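Local coordinates for ribokinase (Staphylococcus aureus, PDB 3RY7), which catalyses the magnesium-dependent phosphorylation of D-ribose at O-5 by ATP, yielding ribose 5-phosphate, and is activated by monovalent cations, at residues A139-P144 / T162-A167; D181-N186 / K217-T222; A44-A49 / A252-I257. All blocks are in the same frame, centred on the assembly; numbering follows the deposited sequence.

Contact 1. Residues A139-P144 / T162-A167; sequences AQLEVP and TVLNPA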
loop_
_atom_site.group_PDB
_atom_site.type_symbol
_atom_site.label_atom_id
_atom_site.label_comp_id
_atom_site.label_asym_id
_atom_site.label_seq_id
_atom_site.Cartn_x
_atom_site.Cartn_y
_atom_site.Cartn_z
ATOM N N ALA A 139 -19.026 3.618 20.378
ATOM C CA ALA A 139 -17.920 3.621 21.320
ATOM C C ALA A 139 -17.157 2.305 21.257
ATOM O O ALA A 139 -17.698 1.306 20.806
ATOM C CB ALA A 139 -18.424 3.849 22.736
ATOM N N GLN A 140 -15.923 2.318 21.724
ATOM C CA GLN A 140 -15.129 1.134 21.962
ATOM C C GLN A 140 -14.539 1.184 23.348
ATOM O O GLN A 140 -14.664 2.156 24.029
ATOM C CB GLN A 140 -14.007 0.981 20.934
ATOM C CG GLN A 140 -14.351 1.414 19.578
ATOM C CD GLN A 140 -14.320 2.874 19.435
ATOM O OE1 GLN A 140 -13.567 3.540 20.066
ATOM N NE2 GLN A 140 -15.174 3.374 18.630
ATOM N N LEU A 141 -13.881 0.128 23.748
ATOM C CA LEU A 141 -13.400 0.056 25.120
ATOM C C LEU A 141 -11.942 0.526 25.323
ATOM O O LEU A 141 -11.312 0.132 26.292
ATOM C CB LEU A 141 -13.597 -1.358 25.677
ATOM C CG LEU A 141 -15.041 -1.878 25.691
ATOM C CD1 LEU A 141 -15.135 -3.292 26.248
ATOM C CD2 LEU A 141 -15.907 -0.939 26.522
ATOM N N GLU A 142 -11.413 1.343 24.412
ATOM C CA GLU A 142 -10.100 1.982 24.642
ATOM C C GLU A 142 -10.281 3.334 25.349
ATOM O O GLU A 142 -9.360 4.153 25.433
ATOM C CB GLU A 142 -9.308 2.115 23.335
ATOM C CG GLU A 142 -8.965 0.735 22.741
ATOM C CD GLU A 142 -7.981 0.783 21.572
ATOM O OE1 GLU A 142 -7.953 1.791 20.827
ATOM O OE2 GLU A 142 -7.246 -0.210 21.400
ATOM N N VAL A 143 -11.484 3.526 25.885
ATOM C CA VAL A 143 -11.854 4.712 26.637
ATOM C C VAL A 143 -12.619 4.192 27.881
ATOM O O VAL A 143 -13.090 3.044 27.880
ATOM C CB VAL A 143 -12.682 5.633 25.699
ATOM C CG1 VAL A 143 -14.019 5.962 26.273
ATOM C CG2 VAL A 143 -11.896 6.872 25.266
ATOM N N PRO A 144 -12.702 4.991 28.966
ATOM C CA PRO A 144 -13.214 4.354 30.187
ATOM C C PRO A 144 -14.729 4.123 30.154
ATOM O O PRO A 144 -15.489 4.897 29.578
ATOM C CB PRO A 144 -12.842 5.349 31.302
ATOM C CG PRO A 144 -11.799 6.258 30.684
ATOM C CD PRO A 144 -12.154 6.334 29.227
ATOM N N THR A 162 -27.521 3.672 20.204
ATOM C CA THR A 162 -26.188 3.417 20.726
ATOM C C THR A 162 -25.564 2.137 20.174
ATOM O O THR A 162 -26.221 1.102 20.080
ATOM C CB THR A 162 -26.174 3.340 22.246
ATOM O OG1 THR A 162 -27.017 2.265 22.678
ATOM C CG2 THR A 162 -26.651 4.654 22.849
ATOM N N VAL A 163 -24.285 2.206 19.817
ATOM C CA VAL A 163 -23.584 1.024 19.348
ATOM C C VAL A 163 -22.221 0.842 20.007
ATOM O O VAL A 163 -21.359 1.723 19.970
ATOM C CB VAL A 163 -23.560 0.920 17.781
ATOM C CG1 VAL A 163 -24.093 2.184 17.119
ATOM C CG2 VAL A 163 -22.199 0.533 17.278
ATOM N N LEU A 164 -22.052 -0.300 20.661
ATOM C CA LEU A 164 -20.820 -0.594 21.371
ATOM C C LEU A 164 -20.053 -1.718 20.684
ATOM O O LEU A 164 -20.574 -2.821 20.492
ATOM C CB LEU A 164 -21.082 -0.989 22.822
ATOM C CG LEU A 164 -19.824 -1.421 23.597
ATOM C CD1 LEU A 164 -18.898 -0.250 23.798
ATOM C CD2 LEU A 164 -20.164 -2.060 24.934
ATOM N N ASN A 165 -18.814 -1.413 20.312
ATOM C CA ASN A 165 -17.836 -2.414 19.895
ATOM C C ASN A 165 -16.993 -2.764 21.113
ATOM O O ASN A 165 -16.089 -2.016 21.480
ATOM C CB ASN A 165 -16.994 -1.849 18.748
ATOM C CG ASN A 165 -15.714 -2.621 18.516
ATOM O OD1 ASN A 165 -14.645 -2.026 18.410
ATOM N ND2 ASN A 165 -15.809 -3.950 18.443
ATOM N N PRO A 166 -17.314 -3.893 21.773
ATOM C CA PRO A 166 -16.774 -4.192 23.103
ATOM C C PRO A 166 -15.350 -4.748 23.056
ATOM O O PRO A 166 -15.104 -5.855 23.553
ATOM C CB PRO A 166 -17.751 -5.248 23.643
ATOM C CG PRO A 166 -18.211 -5.973 22.416
ATOM C CD PRO A 166 -18.240 -4.941 21.305
ATOM N N ALA A 167 -14.440 -3.959 22.488
ATOM C CA ALA A 167 -13.060 -4.356 22.199
ATOM C C ALA A 167 -12.127 -3.270 22.706
ATOM O O ALA A 167 -12.433 -2.089 22.587
ATOM C CB ALA A 167 -12.867 -4.527 20.676
#
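Ala139 and Leu164 face each other as a parallel beta bridge, and two nearly straight bonds hold the pair: Ala139 N gives its hydrogen to Val163 O at 3.0 Å, and Asn165 N gives its own to Ala139 O at the same length. Beyond the bridge, regular pairing yields to a turn. Pro166 is the centre of an inverse gamma turn, closed by Ala167 N on Asn165 O at 2.7 Å, and the turn brings Ala167 O to Leu141 N at 2.9 Å, with the donor tilted 34° from the carbonyl plane.

Leu141 packs against the turn. Its CG stands anti to the carbonyl carbon (chi1 -59°), from where CD1 rests on the Pro166 backbone, 3.5 Å from Pro166 C, while CD2 meets Leu164 CD1 at 4.1 Å, the two leucines being roughly perpendicular. Ile148 of helix 145-157 and Leu172 cover this apolar side.

Gln140 and Asn165 carry the other face. Gln140 CG lies 3.6 Å from Asn165 OD1, and the two amide planes are turned 51° apart. Both amides are joined to Gln46, Gln140 through NE2 and Asn165 through OD1; Asn165 ND2 turns to Val184 O. Nearby Glu142, assigned to the ribose site, bonds to Ser10 and to a glycerol probably from the crystallisation liquor. Buried amides at the carboxyl ends of the beta-alpha-beta strands are thus hydrogen-bonded, beside a carboxylate likely to bind sugar.

Contact 2. Residues D181-N186 / K217-T222; sequences DIIVPN and KTVLIT
Ile182 and Ile183 pair in parallel with Thr218 and Val219, the two segments running 19° apart. The ladder starts with Thr218 N on Asp181 O, then Ile183 N on Thr218 O at 3.0 Å, then Leu220 N on Ile183 O. Pro185 has no N-H to offer in the next step; its CD instead lies 3.0 Å from Leu220 O. Pairing resumes where Thr222 N reaches Pro185 O at 3.0 Å.

Ile182 and Thr218 run alongside each other in the same direction, with Ile182 CG1 4.1 Å from Thr218 CB. Further along this face Val184 CG1, anti to the backbone N (chi1 -176°), approaches Thr222 CG2 at 4.2 Å, one side chain lying across the other. Thr222 OG1 sits between its own backbone N and carbonyl carbon (chi1 51°), which brings it within 3.1 Å of Asn186 CA. A water joins this hydroxyl to Val184 O. Asn186 and Thr222 are both assigned to the ATP site, and Asn186 also caps helix 187-194 through OD1 on Glu189 N.

Phe256 and Phe260 of helix 252-263 cover Leu220, while on the opposite face Phe211 of helix 201-213 packs on Ile183 and Val219. Strand 161-165 flanks 182-183, and the antiparallel strand 228-231 follows 218-222, placing the contact well inside the large sheet.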
loop_
_atom_site.group_PDB
_atom_site.type_symbol
_atom_site.label_atom_id
_atom_site.label_comp_id
_atom_site.label_asym_id
_atom_site.label_seq_id
_atom_site.Cartn_x
_atom_site.Cartn_y
_atom_site.Cartn_z
ATOM N N ASP A 181 -27.895 -0.413 22.315
ATOM C CA ASP A 181 -28.877 -0.824 21.314
ATOM C C ASP A 181 -28.316 -1.888 20.340
ATOM O O ASP A 181 -29.000 -2.861 19.988
ATOM C CB ASP A 181 -29.377 0.407 20.567
ATOM C CG ASP A 181 -30.147 1.364 21.485
ATOM O OD1 ASP A 181 -30.654 0.903 22.538
ATOM O OD2 ASP A 181 -30.244 2.566 21.167
ATOM N N ILE A 182 -27.058 -1.708 19.944
ATOM C CA ILE A 182 -26.385 -2.593 18.999
ATOM C C ILE A 182 -25.033 -2.969 19.558
ATOM O O ILE A 182 -24.207 -2.089 19.821
ATOM C CB ILE A 182 -26.129 -1.886 17.653
ATOM C CG1 ILE A 182 -27.392 -1.216 17.124
ATOM C CG2 ILE A 182 -25.545 -2.856 16.619
ATOM C CD1 ILE A 182 -27.209 -0.663 15.690
ATOM N N ILE A 183 -24.800 -4.259 19.763
ATOM C CA ILE A 183 -23.499 -4.701 20.220
ATOM C C ILE A 183 -22.782 -5.496 19.114
ATOM O O ILE A 183 -23.404 -6.290 18.410
ATOM C CB ILE A 183 -23.610 -5.479 21.538
ATOM C CG1 ILE A 183 -22.254 -5.562 22.215
ATOM C CG2 ILE A 183 -24.236 -6.865 21.324
ATOM C CD1 ILE A 183 -22.312 -6.065 23.649
ATOM N N VAL A 184 -21.481 -5.265 18.954
ATOM C CA VAL A 184 -20.708 -5.851 17.849
ATOM C C VAL A 184 -19.392 -6.461 18.329
ATOM O O VAL A 184 -18.323 -5.956 18.005
ATOM C CB VAL A 184 -20.359 -4.770 16.802
ATOM C CG1 VAL A 184 -19.641 -5.362 15.614
ATOM C CG2 VAL A 184 -21.610 -4.030 16.363
ATOM N N PRO A 185 -19.460 -7.537 19.117
ATOM C CA PRO A 185 -18.226 -8.209 19.529
ATOM C C PRO A 185 -17.649 -9.077 18.401
ATOM O O PRO A 185 -18.296 -9.276 17.370
ATOM C CB PRO A 185 -18.685 -9.099 20.687
ATOM C CG PRO A 185 -20.125 -9.359 20.403
ATOM C CD PRO A 185 -20.652 -8.117 19.757
ATOM N N ASN A 186 -16.425 -9.556 18.586
ATOM C CA ASN A 186 -15.931 -10.646 17.772
ATOM C C ASN A 186 -16.239 -11.900 18.589
ATOM O O ASN A 186 -16.896 -11.803 19.639
ATOM C CB ASN A 186 -14.436 -10.488 17.505
ATOM C CG ASN A 186 -13.617 -10.529 18.771
ATOM O OD1 ASN A 186 -14.082 -10.986 19.805
ATOM N ND2 ASN A 186 -12.382 -10.059 18.696
ATOM N N LYS A 217 -30.987 -4.767 21.587
ATOM C CA LYS A 217 -31.941 -5.060 20.519
ATOM C C LYS A 217 -31.342 -5.712 19.270
ATOM O O LYS A 217 -32.026 -6.444 18.552
ATOM C CB LYS A 217 -32.664 -3.786 20.108
ATOM C CG LYS A 217 -34.159 -3.838 20.326
ATOM C CD LYS A 217 -34.518 -3.529 21.756
ATOM C CE LYS A 217 -35.433 -2.318 21.805
ATOM N NZ LYS A 217 -36.436 -2.398 22.918
ATOM N N THR A 218 -30.076 -5.423 19.002
ATOM C CA THR A 218 -29.409 -5.924 17.802
ATOM C C THR A 218 -28.033 -6.429 18.137
ATOM O O THR A 218 -27.243 -5.740 18.795
ATOM C CB THR A 218 -29.258 -4.851 16.750
ATOM O OG1 THR A 218 -30.548 -4.297 16.466
ATOM C CG2 THR A 218 -28.623 -5.450 15.478
ATOM N N VAL A 219 -27.753 -7.640 17.677
ATOM C CA VAL A 219 -26.512 -8.326 17.980
ATOM C C VAL A 219 -25.809 -8.702 16.687
ATOM O O VAL A 219 -26.431 -9.280 15.797
ATOM C CB VAL A 219 -26.780 -9.604 18.792
ATOM C CG1 VAL A 219 -25.475 -10.300 19.142
ATOM C CG2 VAL A 219 -27.562 -9.263 20.059
ATOM N N LEU A 220 -24.531 -8.336 16.574
ATOM C CA LEU A 220 -23.654 -8.850 15.513
ATOM C C LEU A 220 -22.468 -9.524 16.159
ATOM O O LEU A 220 -21.888 -9.000 17.116
ATOM C CB LEU A 220 -23.101 -7.748 14.618
ATOM C CG LEU A 220 -23.993 -7.068 13.599
ATOM C CD1 LEU A 220 -25.193 -6.414 14.287
ATOM C CD2 LEU A 220 -23.154 -6.049 12.836
ATOM N N ILE A 221 -22.098 -10.683 15.638
ATOM C CA ILE A 221 -20.859 -11.296 16.046
ATOM C C ILE A 221 -19.975 -11.397 14.815
ATOM O O ILE A 221 -20.312 -12.094 13.854
ATOM C CB ILE A 221 -21.075 -12.676 16.655
ATOM C CG1 ILE A 221 -22.134 -12.600 17.766
ATOM C CG2 ILE A 221 -19.755 -13.243 17.177
ATOM C CD1 ILE A 221 -22.432 -13.936 18.428
ATOM N N THR A 222 -18.867 -10.671 14.830
ATOM C CA THR A 222 -17.913 -10.741 13.737
ATOM C C THR A 222 -17.130 -12.050 13.860
ATOM O O THR A 222 -16.708 -12.437 14.960
ATOM C CB THR A 222 -16.982 -9.519 13.731
ATOM O OG1 THR A 222 -16.402 -9.343 15.032
ATOM C CG2 THR A 222 -17.759 -8.277 13.330
HETATM O O HOH W 1 -31.777 -1.984 22.972
HETATM O O HOH W 2 -16.335 -6.824 16.214
#

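Contact 3. Residues A44-A49 / A252-I257; sequences ANQAIA and AGDTFI
Asp254 presents its carboxylate to two amides of helix 42-52, one for each oxygen. Gln46 NE2 comes from above the carboxylate plane, 39° out of it, and bonds to OD1 of Asp254 at 2.9 Å. Asn45 ND2 meets OD2 of Asp254 on the anti side at 3.0 Å, much closer to that plane. In both bonds the accepting oxygen lies close to the plane of the donor amide, yet the flat groups are well turned: the carboxylate lies 55° from the Gln46 amide and nearly as far from that of Asn45.

Gln46 is extended beyond CG, so that its amide passes the aspartate and reaches Ile257, whose CG2 lies 3.5 Å from Gln46 OE1 and whose CD1 approaches NE2. Bonded at both ends, and to Asp254 as well, this amide has its rotation fixed. Asn45 OD1 is taken by Gln292 of the second subunit.

Below the polar layer the short helix axes approach to 7.8 Å, at a crossing angle of -45°, where the Ala49 methyl meets the Thr255 backbone, CB to CA 3.9 Å. Ile295 of the second subunit packs on both residues.

Asp254 is probably the proton acceptor and Asn45 is assigned to the ribose site; Gln46 probably helps to position Asp254. An aspartate near the start of a helix whose first N-H groups are met by another, Asp248, is consistent with the active site of PfkB-family ribokinases.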
loop_
_atom_site.group_PDB
_atom_site.type_symbol
_atom_site.label_atom_id
_atom_site.label_comp_id
_atom_site.label_asym_id
_atom_site.label_seq_id
_atom_site.Cartn_x
_atom_site.Cartn_y
_atom_site.Cartn_z
ATOM N N ALA A 44 -10.151 6.449 16.494
ATOM C CA ALA A 44 -9.661 7.157 15.299
ATOM C C ALA A 44 -9.924 6.354 14.003
ATOM O O ALA A 44 -10.367 6.902 13.001
ATOM C CB ALA A 44 -8.167 7.500 15.435
ATOM N N ASN A 45 -9.649 5.055 14.048
ATOM C CA ASN A 45 -9.888 4.183 12.901
ATOM C C ASN A 45 -11.354 4.226 12.496
ATOM O O ASN A 45 -11.684 4.420 11.326
ATOM C CB ASN A 45 -9.513 2.732 13.230
ATOM C CG ASN A 45 -8.003 2.504 13.342
ATOM O OD1 ASN A 45 -7.194 3.383 13.039
ATOM N ND2 ASN A 45 -7.629 1.315 13.787
ATOM N N GLN A 46 -12.243 4.047 13.471
ATOM C CA GLN A 46 -13.665 3.957 13.159
ATOM C C GLN A 46 -14.190 5.305 12.702
ATOM O O GLN A 46 -15.029 5.377 11.815
ATOM C CB GLN A 46 -14.461 3.392 14.351
ATOM C CG GLN A 46 -14.124 1.907 14.626
ATOM C CD GLN A 46 -14.859 1.330 15.821
ATOM O OE1 GLN A 46 -15.823 1.920 16.304
ATOM N NE2 GLN A 46 -14.413 0.166 16.298
ATOM N N ALA A 47 -13.665 6.375 13.293
ATOM C CA ALA A 47 -14.061 7.729 12.926
ATOM C C ALA A 47 -13.680 8.049 11.475
ATOM O O ALA A 47 -14.481 8.582 10.716
ATOM C CB ALA A 47 -13.434 8.741 13.881
ATOM N N ILE A 48 -12.446 7.726 11.100
ATOM C CA ILE A 48 -11.977 7.957 9.741
ATOM C C ILE A 48 -12.745 7.082 8.744
ATOM O O ILE A 48 -13.081 7.530 7.662
ATOM C CB ILE A 48 -10.457 7.690 9.609
ATOM C CG1 ILE A 48 -9.661 8.833 10.256
ATOM C CG2 ILE A 48 -10.066 7.506 8.133
ATOM C CD1 ILE A 48 -8.228 8.456 10.612
ATOM N N ALA A 49 -13.038 5.840 9.122
ATOM C CA ALA A 49 -13.860 4.974 8.272
ATOM C C ALA A 49 -15.255 5.556 8.042
ATOM O O ALA A 49 -15.662 5.744 6.893
ATOM C CB ALA A 49 -13.940 3.557 8.849
ATOM N N ALA A 252 -9.164 -3.615 9.733
ATOM C CA ALA A 252 -10.307 -4.141 8.988
ATOM C C ALA A 252 -11.568 -4.168 9.858
ATOM O O ALA A 252 -12.636 -3.763 9.415
ATOM C CB ALA A 252 -9.999 -5.538 8.459
ATOM N N GLY A 253 -11.425 -4.656 11.087
ATOM C CA GLY A 253 -12.526 -4.689 12.048
ATOM C C GLY A 253 -13.157 -3.322 12.262
ATOM O O GLY A 253 -14.389 -3.167 12.233
ATOM N N ASP A 254 -12.307 -2.318 12.461
ATOM C CA ASP A 254 -12.788 -0.968 12.731
ATOM C C ASP A 254 -13.409 -0.382 11.494
ATOM O O ASP A 254 -14.381 0.369 11.575
ATOM C CB ASP A 254 -11.649 -0.074 13.231
ATOM C CG ASP A 254 -11.129 -0.511 14.582
ATOM O OD1 ASP A 254 -11.946 -0.987 15.413
ATOM O OD2 ASP A 254 -9.906 -0.376 14.814
ATOM N N THR A 255 -12.837 -0.733 10.341
ATOM C CA THR A 255 -13.367 -0.294 9.048
ATOM C C THR A 255 -14.755 -0.912 8.799
ATOM O O THR A 255 -15.634 -0.269 8.230
ATOM C CB THR A 255 -12.397 -0.652 7.885
ATOM O OG1 THR A 255 -11.134 0.007 8.088
ATOM C CG2 THR A 255 -12.987 -0.259 6.527
ATOM N N PHE A 256 -14.949 -2.155 9.235
ATOM C CA PHE A 256 -16.260 -2.802 9.111
ATOM C C PHE A 256 -17.310 -2.027 9.918
ATOM O O PHE A 256 -18.395 -1.726 9.423
ATOM C CB PHE A 256 -16.199 -4.257 9.589
ATOM C CG PHE A 256 -17.559 -4.890 9.756
ATOM C CD1 PHE A 256 -18.302 -5.276 8.644
ATOM C CD2 PHE A 256 -18.105 -5.086 11.032
ATOM C CE1 PHE A 256 -19.569 -5.852 8.800
ATOM C CE2 PHE A 256 -19.367 -5.654 11.194
ATOM C CZ PHE A 256 -20.099 -6.041 10.078
ATOM N N ILE A 257 -16.963 -1.690 11.159
ATOM C CA ILE A 257 -17.882 -0.974 12.045
ATOM C C ILE A 257 -18.214 0.414 11.527
ATOM O O ILE A 257 -19.371 0.839 11.551
ATOM C CB ILE A 257 -17.321 -0.888 13.471
ATOM C CG1 ILE A 257 -17.431 -2.258 14.126
ATOM C CG2 ILE A 257 -18.086 0.140 14.277
ATOM C CD1 ILE A 257 -16.352 -2.538 15.105
#

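Overall arrangement
From the N terminus, the chain enters contact 3 first through helix 42-52 and closes that contact only at helix 252-263, some two hundred residues later. Contacts 1 and 2 are both nested within this long loop and follow each other in series. Contact 1 closes the short crossover through helix 145-157; contact 2 closes a longer, largely helical excursion. Strands 161-165 and 182-183 are neighbours in the large sheet, so Leu164 N bonded to Ile182 O carries one ladder into the next. Gln46 and Ile257 link contact 3 to contact 1, and Phe256 and Ile257 also pack on contact 2. Sheet and helices thereby unite the substrate, catalytic and ATP-binding residues.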